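Local atomic coordinates of cupin type-2 domain-containing protein (Klebsiella pneumoniae subsp. pneumoniae MGH 78578, PDB entry 3H8U), a protein that is of unknown function but, as a small dimeric protein with a cupin double-stranded beta-helix domain, probably binds a metal ion inside its barrel. Residues P28-V33 / V42-H47; E51-V56 / F120-K125; V66-A71 / P106-S111. One frame throughout, in Å; residues are numbered along the deposited sequence.

Contact 1. Residues P28-V33 / V42-H47; sequences PIRSVV and VVWHAH
Arg-30 lies across the indole of Trp-44 in the beta hairpin formed by strands 31-35 and 40-46, which sits at one side of a five-stranded antiparallel sheet of the cupin double-stranded beta-helix. Backbone pairing is short. Val-43 N donates to Ser-31 O at 2.9 Å in a nearly straight bond (167° at the hydrogen), whereas the return bond from Ser-31 N to Val-43 O is weak. Beyond this pair, toward Pro-28, the two chains draw apart and two waters bridge them: water 1 accepts from His-45 N and is placed to donate to Ile-29 O, and water 2 accepts from Ile-29 N and is placed to donate to His-45 O. The Arg-30 side chain can be followed outward from its backbone. Its CA stands over the six-membered ring of Trp-44, 3.9 Å from the centroid, as a CH-pi contact. CB comes 3.4 Å from Trp-44 CH2. CG, anti to the backbone N (chi1 -178°), lies 3.7 Å from Trp-44 CZ2 and also reaches Val-42 CG1. The chain stays extended, and NE comes 4.0 Å from Val-42 CG2, which lies over one face of the guanidinium. Val-42 CG1 shares with Arg-30 CA the same face of the indole. The indole is also stacked with the Phe-109 ring. Ser-31 turns to the other side of the sheet with Val-43, and its OG is hydrogen-bonded to Tyr-20 O. On that side Val-33 and Val-43 meet through their CG2 methyls, 3.7 Å apart, and both pack on Ile-88 of the second subunit. At the far end Pro-28 CB rests 3.6 Å from His-45 O, while Pro-28 O lies at the indole edge, near the ring plane, beside CZ3.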
ATOM      1  N   PRO A  28     -15.107  -6.556  11.232  1.00 31.07           N
ATOM      2  CA  PRO A  28     -14.723  -5.989   9.925  1.00 30.36           C
ATOM      3  C   PRO A  28     -14.599  -7.026   8.829  1.00 29.90           C
ATOM      4  O   PRO A  28     -14.165  -8.147   9.100  1.00 29.78           O
ATOM      5  CB  PRO A  28     -13.364  -5.342  10.202  1.00 30.11           C
ATOM      6  CG  PRO A  28     -13.438  -4.950  11.621  1.00 31.34           C
ATOM      7  CD  PRO A  28     -14.270  -6.026  12.321  1.00 30.95           C
ATOM      8  N   ILE A  29     -14.980  -6.645   7.609  1.00 29.15           N
ATOM      9  CA  ILE A  29     -14.965  -7.527   6.439  1.00 29.42           C
ATOM     10  C   ILE A  29     -13.624  -7.471   5.698  1.00 29.04           C
ATOM     11  O   ILE A  29     -13.112  -6.391   5.399  1.00 29.07           O
ATOM     12  CB  ILE A  29     -16.092  -7.136   5.439  1.00 28.96           C
ATOM     13  CG1 ILE A  29     -17.444  -7.389   6.103  1.00 31.04           C
ATOM     14  CG2 ILE A  29     -15.933  -7.917   4.082  1.00 30.06           C
ATOM     15  CD1 ILE A  29     -18.606  -6.642   5.467  1.00 32.54           C
ATOM     16  N   ARG A  30     -13.066  -8.641   5.409  1.00 27.95           N
ATOM     17  CA  ARG A  30     -11.843  -8.710   4.639  1.00 28.84           C
ATOM     18  C   ARG A  30     -12.181  -8.530   3.153  1.00 28.78           C
ATOM     19  O   ARG A  30     -12.519  -9.514   2.451  1.00 29.98           O
ATOM     20  CB  ARG A  30     -11.170 -10.055   4.898  1.00 28.41           C
ATOM     21  CG  ARG A  30      -9.851 -10.249   4.195  1.00 29.44           C
ATOM     22  CD  ARG A  30      -9.279 -11.600   4.531  1.00 31.45           C
ATOM     23  NE  ARG A  30      -7.984 -11.858   3.879  1.00 32.52           N
ATOM     24  CZ  ARG A  30      -7.808 -12.618   2.803  1.00 31.78           C
ATOM     25  NH1 ARG A  30      -8.833 -13.227   2.226  1.00 33.03           N
ATOM     26  NH2 ARG A  30      -6.596 -12.794   2.304  1.00 31.68           N
ATOM     27  N   SER A  31     -12.102  -7.304   2.666  1.00 28.49           N
ATOM     28  CA  SER A  31     -12.521  -7.038   1.301  1.00 28.35           C
ATOM     29  C   SER A  31     -11.301  -7.171   0.369  1.00 27.89           C
ATOM     30  O   SER A  31     -10.465  -6.276   0.271  1.00 27.35           O
ATOM     31  CB  SER A  31     -13.214  -5.660   1.171  1.00 27.57           C
ATOM     32  OG  SER A  31     -13.643  -5.406  -0.185  1.00 29.54           O
ATOM     33  N   VAL A  32     -11.204  -8.295  -0.341  1.00 28.61           N
ATOM     34  CA  VAL A  32     -10.041  -8.557  -1.179  1.00 29.04           C
ATOM     35  C   VAL A  32     -10.052  -7.798  -2.489  1.00 28.63           C
ATOM     36  O   VAL A  32     -11.007  -7.882  -3.276  1.00 28.35           O
ATOM     37  CB  VAL A  32      -9.919 -10.065  -1.484  1.00 29.92           C
ATOM     38  CG1 VAL A  32      -8.737 -10.336  -2.402  1.00 31.02           C
ATOM     39  CG2 VAL A  32      -9.774 -10.854  -0.183  1.00 30.93           C
ATOM     40  N   VAL A  33      -8.957  -7.107  -2.760  1.00 28.45           N
ATOM     41  CA  VAL A  33      -8.809  -6.376  -4.009  1.00 29.94           C
ATOM     42  C   VAL A  33      -8.185  -7.319  -5.030  1.00 29.82           C
ATOM     43  O   VAL A  33      -8.719  -7.512  -6.120  1.00 29.88           O
ATOM     44  CB  VAL A  33      -7.931  -5.140  -3.826  1.00 30.18           C
ATOM     45  CG1 VAL A  33      -7.629  -4.454  -5.195  1.00 31.84           C
ATOM     46  CG2 VAL A  33      -8.602  -4.190  -2.850  1.00 30.82           C
ATOM     47  N   VAL A  42      -5.821  -6.129   0.428  1.00 29.86           N
ATOM     48  CA  VAL A  42      -7.128  -6.091   1.098  1.00 29.62           C
ATOM     49  C   VAL A  42      -7.424  -4.643   1.548  1.00 29.89           C
ATOM     50  O   VAL A  42      -6.525  -3.913   1.957  1.00 30.99           O
ATOM     51  CB  VAL A  42      -7.149  -7.042   2.348  1.00 30.65           C
ATOM     52  CG1 VAL A  42      -8.429  -6.902   3.161  1.00 31.10           C
ATOM     53  CG2 VAL A  42      -6.944  -8.485   1.897  1.00 32.79           C
ATOM     54  N   VAL A  43      -8.673  -4.244   1.413  1.00 29.52           N
ATOM     55  CA  VAL A  43      -9.160  -2.973   1.958  1.00 29.80           C
ATOM     56  C   VAL A  43      -9.947  -3.300   3.230  1.00 29.71           C
ATOM     57  O   VAL A  43     -10.938  -4.058   3.192  1.00 29.88           O
ATOM     58  CB  VAL A  43     -10.028  -2.220   0.937  1.00 29.82           C
ATOM     59  CG1 VAL A  43     -10.812  -1.103   1.624  1.00 29.20           C
ATOM     60  CG2 VAL A  43      -9.151  -1.666  -0.175  1.00 31.94           C
ATOM     61  N   TRP A  44      -9.483  -2.737   4.345  1.00 30.10           N
ATOM     62  CA  TRP A  44     -10.119  -2.862   5.614  1.00 30.38           C
ATOM     63  C   TRP A  44     -10.801  -1.546   6.035  1.00 29.60           C
ATOM     64  O   TRP A  44     -10.284  -0.469   5.786  1.00 29.27           O
ATOM     65  CB  TRP A  44      -9.093  -3.227   6.677  1.00 31.47           C
ATOM     66  CG  TRP A  44      -8.570  -4.603   6.570  1.00 31.42           C
ATOM     67  CD1 TRP A  44      -7.374  -4.972   6.035  1.00 32.96           C
ATOM     68  CD2 TRP A  44      -9.211  -5.800   7.000  1.00 33.42           C
ATOM     69  NE1 TRP A  44      -7.220  -6.323   6.120  1.00 32.10           N
ATOM     70  CE2 TRP A  44      -8.329  -6.867   6.711  1.00 34.47           C
ATOM     71  CE3 TRP A  44     -10.424  -6.080   7.608  1.00 30.74           C
ATOM     72  CZ2 TRP A  44      -8.633  -8.192   7.019  1.00 32.39           C
ATOM     73  CZ3 TRP A  44     -10.740  -7.412   7.912  1.00 33.42           C
ATOM     74  CH2 TRP A  44      -9.843  -8.443   7.621  1.00 33.66           C
ATOM     75  N   HIS A  45     -11.941  -1.697   6.696  1.00 30.22           N
ATOM     76  CA  HIS A  45     -12.729  -0.576   7.220  1.00 30.12           C
ATOM     77  C   HIS A  45     -13.170  -0.926   8.638  1.00 29.86           C
ATOM     78  O   HIS A  45     -13.699  -1.995   8.878  1.00 29.29           O
ATOM     79  CB  HIS A  45     -13.948  -0.331   6.314  1.00 30.11           C
ATOM     80  CG  HIS A  45     -14.918   0.696   6.837  1.00 29.61           C
ATOM     81  ND1 HIS A  45     -15.719   0.496   7.946  1.00 28.80           N
ATOM     82  CD2 HIS A  45     -15.224   1.931   6.372  1.00 27.63           C
ATOM     83  CE1 HIS A  45     -16.475   1.565   8.133  1.00 27.79           C
ATOM     84  NE2 HIS A  45     -16.159   2.466   7.221  1.00 26.77           N
ATOM     85  N   ALA A  46     -12.949  -0.008   9.572  1.00 29.92           N
ATOM     86  CA  ALA A  46     -13.466  -0.144  10.924  1.00 29.26           C
ATOM     87  C   ALA A  46     -14.175   1.133  11.356  1.00 28.60           C
ATOM     88  O   ALA A  46     -13.658   2.233  11.204  1.00 26.89           O
ATOM     89  CB  ALA A  46     -12.338  -0.502  11.921  1.00 28.53           C
ATOM     90  N   HIS A  47     -15.365   0.956  11.898  1.00 27.87           N
ATOM     91  CA  HIS A  47     -16.082   2.020  12.584  1.00 28.97           C
ATOM     92  C   HIS A  47     -15.397   2.298  13.923  1.00 27.53           C
ATOM     93  O   HIS A  47     -14.708   1.421  14.475  1.00 28.00           O
ATOM     94  CB  HIS A  47     -17.527   1.606  12.884  1.00 29.64           C
ATOM     95  CG  HIS A  47     -18.404   1.503  11.681  1.00 34.42           C
ATOM     96  ND1 HIS A  47     -18.725   2.591  10.883  1.00 40.25           N
ATOM     97  CD2 HIS A  47     -19.089   0.448  11.169  1.00 37.28           C
ATOM     98  CE1 HIS A  47     -19.528   2.192   9.907  1.00 37.81           C
ATOM     99  NE2 HIS A  47     -19.770   0.901  10.067  1.00 37.21           N
TER
HETATM  100  O   HOH W   1     -13.499  -3.880   6.364  1.00 14.59           O
HETATM  101  O   HOH W   2     -15.896  -3.833   7.647  1.00 18.69           O

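Contact 2. Residues E51-V56 / F120-K125; sequences EIASHV and FALAEK
His-55 and Leu-122 face each other as a non-hydrogen-bonded antiparallel pair where the C-terminal strand 121-122 joins the margin of a cupin sheet, alongside strand 51-56. Next to them, Val-56 and Ala-121 satisfy each other twice: Val-56 N donates to Ala-121 O at 2.8 Å and Ala-121 N to Val-56 O at 2.9 Å. On the other side of the His-55 pair, Ala-123 N gives a straight bond of 3.1 Å to Ser-54 O, but reaches that oxygen from well above the plane of its carbonyl, 44° away from it. The same oxygen accepts a hydrogen bond from water 3, which donates a second one to Glu-124 OE2. Water 4 makes a second bridge, accepting from Ser-54 N and donating to Glu-124 OE2, so this carboxylate oxygen takes up two waters. Chi2 of Glu-124 is bent (-67°), folding CD back toward the serine, whose CB lies 3.7 Å from OE2. Ser-54 OG has its hydrogen bond with His-74 ND1. The His-55 ring is tied within its own strand, ND1 donating to Ala-53 O at 2.7 Å, which helps fix the ring's rotation, while its CB is 4.0 Å from Phe-120 CD1 and the two rings meet obliquely. The apolar share is small: Leu-122 CD2 touches Ala-53 CB. Ser-54 N is thus met by water, its O by water and the Ala-123 amide, and the Glu-124 carboxylate takes part through the two waters. The C-terminal segment is held chiefly by three backbone bonds and a hydrated carboxylate, with little apolar contact.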
ATOM      1  N   GLU A  51     -12.588  -3.369  15.992  1.00 28.73           N
ATOM      2  CA  GLU A  51     -11.226  -3.877  16.023  1.00 30.80           C
ATOM      3  C   GLU A  51     -10.868  -4.766  14.843  1.00 30.70           C
ATOM      4  O   GLU A  51     -11.698  -5.537  14.338  1.00 32.23           O
ATOM      5  CB  GLU A  51     -10.988  -4.662  17.304  1.00 32.27           C
ATOM      6  CG  GLU A  51     -10.949  -3.811  18.511  1.00 35.51           C
ATOM      7  CD  GLU A  51     -10.946  -4.617  19.794  1.00 42.57           C
ATOM      8  OE1 GLU A  51     -10.528  -5.804  19.783  1.00 41.23           O
ATOM      9  OE2 GLU A  51     -11.401  -4.041  20.798  1.00 45.35           O
ATOM     10  N   ILE A  52      -9.619  -4.650  14.425  1.00 31.06           N
ATOM     11  CA  ILE A  52      -8.962  -5.653  13.606  1.00 31.16           C
ATOM     12  C   ILE A  52      -8.291  -6.626  14.600  1.00 31.14           C
ATOM     13  O   ILE A  52      -7.385  -6.226  15.306  1.00 28.69           O
ATOM     14  CB  ILE A  52      -7.890  -4.979  12.715  1.00 32.31           C
ATOM     15  CG1 ILE A  52      -8.480  -3.840  11.849  1.00 34.36           C
ATOM     16  CG2 ILE A  52      -7.186  -5.999  11.854  1.00 33.07           C
ATOM     17  CD1 ILE A  52      -9.464  -4.267  10.808  1.00 34.64           C
ATOM     18  N   ALA A  53      -8.720  -7.880  14.672  1.00 30.71           N
ATOM     19  CA  ALA A  53      -8.161  -8.812  15.647  1.00 30.65           C
ATOM     20  C   ALA A  53      -6.665  -8.978  15.485  1.00 29.60           C
ATOM     21  O   ALA A  53      -6.154  -9.011  14.370  1.00 30.54           O
ATOM     22  CB  ALA A  53      -8.813 -10.171  15.559  1.00 30.57           C
ATOM     23  N   SER A  54      -5.992  -9.071  16.623  1.00 28.84           N
ATOM     24  CA  SER A  54      -4.569  -9.255  16.675  1.00 29.42           C
ATOM     25  C   SER A  54      -4.207 -10.653  16.189  1.00 29.18           C
ATOM     26  O   SER A  54      -4.852 -11.662  16.539  1.00 27.92           O
ATOM     27  CB  SER A  54      -4.030  -9.002  18.089  1.00 29.25           C
ATOM     28  OG  SER A  54      -4.138  -7.612  18.384  1.00 33.19           O
ATOM     29  N   HIS A  55      -3.174 -10.672  15.364  1.00 29.15           N
ATOM     30  CA  HIS A  55      -2.735 -11.866  14.693  1.00 28.81           C
ATOM     31  C   HIS A  55      -1.267 -11.742  14.281  1.00 28.81           C
ATOM     32  O   HIS A  55      -0.675 -10.664  14.305  1.00 28.47           O
ATOM     33  CB  HIS A  55      -3.631 -12.179  13.470  1.00 28.73           C
ATOM     34  CG  HIS A  55      -3.665 -11.119  12.406  1.00 29.93           C
ATOM     35  ND1 HIS A  55      -4.296  -9.895  12.568  1.00 30.91           N
ATOM     36  CD2 HIS A  55      -3.215 -11.137  11.129  1.00 31.45           C
ATOM     37  CE1 HIS A  55      -4.197  -9.201  11.450  1.00 32.43           C
ATOM     38  NE2 HIS A  55      -3.577  -9.941  10.548  1.00 31.36           N
ATOM     39  N   VAL A  56      -0.707 -12.897  13.936  1.00 28.63           N
ATOM     40  CA  VAL A  56       0.659 -12.983  13.457  0.50 28.89           C
ATOM     41  C   VAL A  56       0.710 -13.818  12.158  1.00 28.93           C
ATOM     42  O   VAL A  56       0.014 -14.826  12.034  1.00 28.75           O
ATOM     43  CB  VAL A  56       1.575 -13.582  14.584  0.50 28.93           C
ATOM     44  CG1 VAL A  56       1.015 -14.898  15.114  0.50 30.58           C
ATOM     45  CG2 VAL A  56       3.013 -13.750  14.105  0.50 29.82           C
ATOM     46  N   PHE A 120      -1.847 -17.170   8.838  1.00 34.33           N
ATOM     47  CA  PHE A 120      -1.820 -16.390  10.058  1.00 34.32           C
ATOM     48  C   PHE A 120      -2.399 -17.175  11.207  1.00 32.75           C
ATOM     49  O   PHE A 120      -3.087 -18.196  11.011  1.00 32.31           O
ATOM     50  CB  PHE A 120      -2.582 -15.070   9.884  1.00 36.33           C
ATOM     51  CG  PHE A 120      -4.078 -15.235   9.896  1.00 37.41           C
ATOM     52  CD1 PHE A 120      -4.774 -15.173  11.086  1.00 38.27           C
ATOM     53  CD2 PHE A 120      -4.767 -15.493   8.724  1.00 41.67           C
ATOM     54  CE1 PHE A 120      -6.143 -15.354  11.138  1.00 40.21           C
ATOM     55  CE2 PHE A 120      -6.149 -15.686   8.739  1.00 41.35           C
ATOM     56  CZ  PHE A 120      -6.845 -15.614   9.954  1.00 41.58           C
ATOM     57  N   ALA A 121      -2.110 -16.693  12.411  1.00 31.55           N
ATOM     58  CA  ALA A 121      -2.685 -17.233  13.630  1.00 30.20           C
ATOM     59  C   ALA A 121      -3.143 -16.058  14.456  1.00 29.64           C
ATOM     60  O   ALA A 121      -2.453 -15.053  14.510  1.00 28.36           O
ATOM     61  CB  ALA A 121      -1.651 -18.025  14.391  1.00 30.91           C
ATOM     62  N   LEU A 122      -4.322 -16.169  15.077  1.00 28.67           N
ATOM     63  CA  LEU A 122      -4.761 -15.183  16.059  1.00 28.71           C
ATOM     64  C   LEU A 122      -3.833 -15.257  17.261  1.00 28.53           C
ATOM     65  O   LEU A 122      -3.435 -16.348  17.671  1.00 25.96           O
ATOM     66  CB  LEU A 122      -6.176 -15.457  16.528  1.00 29.18           C
ATOM     67  CG  LEU A 122      -7.267 -15.231  15.503  1.00 31.22           C
ATOM     68  CD1 LEU A 122      -8.624 -15.559  16.104  1.00 31.46           C
ATOM     69  CD2 LEU A 122      -7.240 -13.812  15.032  1.00 31.63           C
ATOM     70  N   ALA A 123      -3.455 -14.096  17.793  1.00 28.70           N
ATOM     71  CA  ALA A 123      -2.495 -14.023  18.887  1.00 29.17           C
ATOM     72  C   ALA A 123      -2.527 -12.653  19.536  1.00 29.65           C
ATOM     73  O   ALA A 123      -2.620 -11.672  18.828  1.00 30.12           O
ATOM     74  CB  ALA A 123      -1.076 -14.296  18.361  1.00 29.61           C
ATOM     75  N   GLU A 124      -2.399 -12.587  20.866  1.00 29.27           N
ATOM     76  CA  GLU A 124      -2.292 -11.279  21.553  1.00 30.69           C
ATOM     77  C   GLU A 124      -0.848 -10.945  21.976  1.00 30.74           C
ATOM     78  O   GLU A 124      -0.531  -9.821  22.338  1.00 31.58           O
ATOM     79  CB  GLU A 124      -3.229 -11.221  22.752  1.00 30.54           C
ATOM     80  CG  GLU A 124      -4.711 -11.380  22.386  1.00 33.42           C
ATOM     81  CD  GLU A 124      -5.261 -10.222  21.569  1.00 34.66           C
ATOM     82  OE1 GLU A 124      -4.758  -9.089  21.723  1.00 40.00           O
ATOM     83  OE2 GLU A 124      -6.172 -10.426  20.722  1.00 36.14           O
ATOM     84  N   LYS A 125       0.009 -11.951  21.951  1.00 30.79           N
ATOM     85  CA  LYS A 125       1.414 -11.798  22.309  0.50 30.57           C
ATOM     86  C   LYS A 125       2.223 -12.876  21.603  1.00 30.82           C
ATOM     87  O   LYS A 125       3.453 -12.889  21.655  1.00 31.26           O
ATOM     88  CB  LYS A 125       1.585 -11.892  23.825  0.50 30.44           C
ATOM     89  CG  LYS A 125       1.202 -13.236  24.438  0.50 30.70           C
ATOM     90  CD  LYS A 125       1.560 -13.289  25.917  0.50 31.05           C
ATOM     91  CE  LYS A 125       0.983 -14.523  26.595  0.50 31.88           C
ATOM     92  NZ  LYS A 125      -0.503 -14.437  26.661  0.50 32.87           N
ATOM     93  OXT LYS A 125       1.645 -13.760  20.952  1.00 29.73           O
TER
HETATM   94  O   HOH W   3      -6.287 -12.162  18.781  1.00 18.21           O
HETATM   95  O   HOH W   4      -7.400  -8.871  19.240  1.00 18.69           O

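Contact 3. Residues V66-A71 / P106-S111; sequences VISGEA and PFIFVS
A classic beta bulge, in which Ile-67 and Ser-68 both face Ile-108, marks the meeting of strands 61-68 and 107-114 in the cupin double-stranded beta-helix. Both bulge amides grip one oxygen: Ile-67 N donates to Ile-108 O at 2.7 Å, and Ser-68 N at 3.1 Å lies in the carbonyl plane on a lone pair. The return bond runs from Ile-108 N to Ser-68 O. The Ser-68 hydroxyl, on the second residue of the bulge, adds a side-chain bond, OG donating to Pro-106 O at 2.7 Å and tilted from the plane of that carbonyl; chi1 of 153° brings OG round to it. Gly-69, at positive phi (87°), then leads the chain into strand 70-74 of the other sheet and lets it pass close to Pro-106 O, its CA 3.4 Å from that oxygen. On one side of the sheet Ile-67 CB packs 4.1 Å from Ile-108 CG2, and Ile-67 and Val-110 both touch Thr-65 of the second subunit. The opposite side holds Val-66, Phe-109 and, inside the barrel, Phe-107, whose ring also packs against Leu-83 and Ala-99. Phe-107 CG is anti to the backbone N, and the ring lies beside Val-66 and Ala-71. Val-66 CG1 meets CE1 of this ring at 3.7 Å. From the second sheet, the Ala-71 methyl sits over one face as a CH-pi contact, CB standing 3.5 Å from the centroid, only 10° off the ring normal and over the ring centre.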
ATOM      1  N   VAL A  66      -2.556   3.720   5.636  1.00 29.36           N
ATOM      2  CA  VAL A  66      -3.780   4.269   6.162  1.00 30.21           C
ATOM      3  C   VAL A  66      -4.332   5.386   5.248  1.00 30.45           C
ATOM      4  O   VAL A  66      -3.656   6.411   4.993  1.00 31.09           O
ATOM      5  CB  VAL A  66      -3.600   4.756   7.629  1.00 29.81           C
ATOM      6  CG1 VAL A  66      -4.929   5.215   8.152  1.00 30.12           C
ATOM      7  CG2 VAL A  66      -3.038   3.624   8.532  1.00 29.95           C
ATOM      8  N   ILE A  67      -5.550   5.158   4.757  1.00 31.17           N
ATOM      9  CA  ILE A  67      -6.300   6.087   3.881  1.00 32.31           C
ATOM     10  C   ILE A  67      -7.062   7.141   4.672  1.00 32.23           C
ATOM     11  O   ILE A  67      -7.082   8.324   4.314  1.00 31.84           O
ATOM     12  CB  ILE A  67      -7.356   5.304   3.006  1.00 32.82           C
ATOM     13  CG1 ILE A  67      -6.689   4.195   2.167  1.00 35.14           C
ATOM     14  CG2 ILE A  67      -8.103   6.221   2.097  1.00 34.41           C
ATOM     15  CD1 ILE A  67      -5.552   4.720   1.310  1.00 38.11           C
ATOM     16  N   SER A  68      -7.709   6.711   5.750  1.00 31.51           N
ATOM     17  CA  SER A  68      -8.602   7.548   6.492  1.00 32.11           C
ATOM     18  C   SER A  68      -8.560   7.197   7.960  1.00 31.47           C
ATOM     19  O   SER A  68      -8.416   6.025   8.311  1.00 30.33           O
ATOM     20  CB  SER A  68     -10.011   7.366   5.885  1.00 32.58           C
ATOM     21  OG  SER A  68     -11.017   7.618   6.812  1.00 37.44           O
ATOM     22  N   GLY A  69      -8.632   8.218   8.815  1.00 30.62           N
ATOM     23  CA  GLY A  69      -8.916   8.019  10.239  1.00 31.35           C
ATOM     24  C   GLY A  69      -7.706   7.739  11.094  1.00 31.51           C
ATOM     25  O   GLY A  69      -6.563   7.860  10.650  1.00 31.16           O
ATOM     26  N   GLU A  70      -7.986   7.360  12.337  1.00 31.57           N
ATOM     27  CA  GLU A  70      -6.976   7.154  13.353  1.00 33.00           C
ATOM     28  C   GLU A  70      -7.271   5.824  14.082  1.00 32.72           C
ATOM     29  O   GLU A  70      -8.445   5.446  14.234  1.00 33.40           O
ATOM     30  CB  GLU A  70      -7.005   8.318  14.338  1.00 32.59           C
ATOM     31  CG  GLU A  70      -6.556   9.677  13.765  1.00 33.92           C
ATOM     32  CD  GLU A  70      -6.340  10.746  14.828  1.00 36.39           C
ATOM     33  OE1 GLU A  70      -6.122  10.414  16.013  1.00 42.72           O
ATOM     34  OE2 GLU A  70      -6.363  11.935  14.468  1.00 40.85           O
ATOM     35  N   ALA A  71      -6.227   5.143  14.552  1.00 31.72           N
ATOM     36  CA  ALA A  71      -6.379   3.900  15.288  1.00 31.44           C
ATOM     37  C   ALA A  71      -5.268   3.727  16.306  1.00 31.10           C
ATOM     38  O   ALA A  71      -4.208   4.348  16.201  1.00 30.31           O
ATOM     39  CB  ALA A  71      -6.389   2.703  14.342  1.00 30.74           C
ATOM     40  N   PRO A 106     -14.171   7.053  10.159  1.00 28.79           N
ATOM     41  CA  PRO A 106     -13.889   5.678   9.770  1.00 30.03           C
ATOM     42  C   PRO A 106     -12.385   5.460   9.631  1.00 29.90           C
ATOM     43  O   PRO A 106     -11.646   6.345   9.137  1.00 30.55           O
ATOM     44  CB  PRO A 106     -14.580   5.519   8.407  1.00 29.83           C
ATOM     45  CG  PRO A 106     -14.916   6.940   7.979  1.00 30.44           C
ATOM     46  CD  PRO A 106     -15.113   7.707   9.233  1.00 29.29           C
ATOM     47  N   PHE A 107     -11.932   4.277  10.023  1.00 29.65           N
ATOM     48  CA  PHE A 107     -10.523   3.927   9.867  1.00 29.73           C
ATOM     49  C   PHE A 107     -10.412   2.999   8.662  1.00 29.70           C
ATOM     50  O   PHE A 107     -10.993   1.915   8.668  1.00 30.17           O
ATOM     51  CB  PHE A 107     -10.036   3.264  11.156  1.00 30.77           C
ATOM     52  CG  PHE A 107      -8.649   2.685  11.079  1.00 31.15           C
ATOM     53  CD1 PHE A 107      -7.563   3.482  10.749  1.00 31.57           C
ATOM     54  CD2 PHE A 107      -8.417   1.353  11.402  1.00 29.95           C
ATOM     55  CE1 PHE A 107      -6.256   2.952  10.712  1.00 30.58           C
ATOM     56  CE2 PHE A 107      -7.092   0.825  11.375  1.00 28.64           C
ATOM     57  CZ  PHE A 107      -6.030   1.636  11.011  1.00 30.03           C
ATOM     58  N   ILE A 108      -9.735   3.465   7.603  1.00 29.13           N
ATOM     59  CA  ILE A 108      -9.650   2.705   6.369  1.00 29.30           C
ATOM     60  C   ILE A 108      -8.191   2.579   5.952  1.00 29.17           C
ATOM     61  O   ILE A 108      -7.458   3.575   5.876  1.00 28.85           O
ATOM     62  CB  ILE A 108     -10.512   3.375   5.242  1.00 28.93           C
ATOM     63  CG1 ILE A 108     -11.979   3.450   5.647  1.00 28.65           C
ATOM     64  CG2 ILE A 108     -10.378   2.613   3.922  1.00 28.13           C
ATOM     65  CD1 ILE A 108     -12.848   4.271   4.733  1.00 29.92           C
ATOM     66  N   PHE A 109      -7.781   1.353   5.659  1.00 28.88           N
ATOM     67  CA  PHE A 109      -6.416   1.099   5.230  1.00 28.69           C
ATOM     68  C   PHE A 109      -6.345  -0.013   4.207  1.00 28.33           C
ATOM     69  O   PHE A 109      -7.263  -0.810   4.063  1.00 27.82           O
ATOM     70  CB  PHE A 109      -5.473   0.810   6.413  1.00 28.55           C
ATOM     71  CG  PHE A 109      -5.776  -0.435   7.151  1.00 28.57           C
ATOM     72  CD1 PHE A 109      -6.765  -0.448   8.134  1.00 30.82           C
ATOM     73  CD2 PHE A 109      -5.077  -1.595   6.900  1.00 30.27           C
ATOM     74  CE1 PHE A 109      -7.042  -1.589   8.846  1.00 30.32           C
ATOM     75  CE2 PHE A 109      -5.361  -2.765   7.604  1.00 30.46           C
ATOM     76  CZ  PHE A 109      -6.333  -2.746   8.603  1.00 29.94           C
ATOM     77  N   VAL A 110      -5.235   0.011   3.486  1.00 28.95           N
ATOM     78  CA  VAL A 110      -4.915  -0.974   2.493  1.00 29.87           C
ATOM     79  C   VAL A 110      -3.818  -1.819   3.114  1.00 29.53           C
ATOM     80  O   VAL A 110      -2.745  -1.316   3.448  1.00 29.99           O
ATOM     81  CB  VAL A 110      -4.416  -0.325   1.204  1.00 30.06           C
ATOM     82  CG1 VAL A 110      -3.896  -1.435   0.206  1.00 31.36           C
ATOM     83  CG2 VAL A 110      -5.518   0.531   0.587  1.00 28.36           C
ATOM     84  N   SER A 111      -4.101  -3.110   3.216  1.00 29.68           N
ATOM     85  CA  SER A 111      -3.150  -4.114   3.659  1.00 29.81           C
ATOM     86  C   SER A 111      -2.541  -4.894   2.483  1.00 29.90           C
ATOM     87  O   SER A 111      -3.287  -5.439   1.650  1.00 28.79           O
ATOM     88  CB  SER A 111      -3.858  -5.112   4.579  1.00 30.55           C
ATOM     89  OG  SER A 111      -3.095  -6.290   4.737  1.00 30.65           O
TER

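In the fold
Contacts 1 and 3 belong to one sheet, since strands 40-46 and 107-114 are neighbours in it, and probable hydrogen bonds from Ser-111 N to Val-42 O and from Ala-46 N to Phe-107 O join them directly. Both are partly buried and touch the second subunit. Contact 2, about 18 Å from contact 3 between centres, is a surface contact of the other sheet, which contact 3 also reaches through strand 70-74. Ile-52 links all three, packing on Pro-28, Trp-44 and Phe-109. Aromatic faces mark contacts 1 and 3; bridging waters serve contacts 1 and 2, with a carboxylate taking part in contact 2.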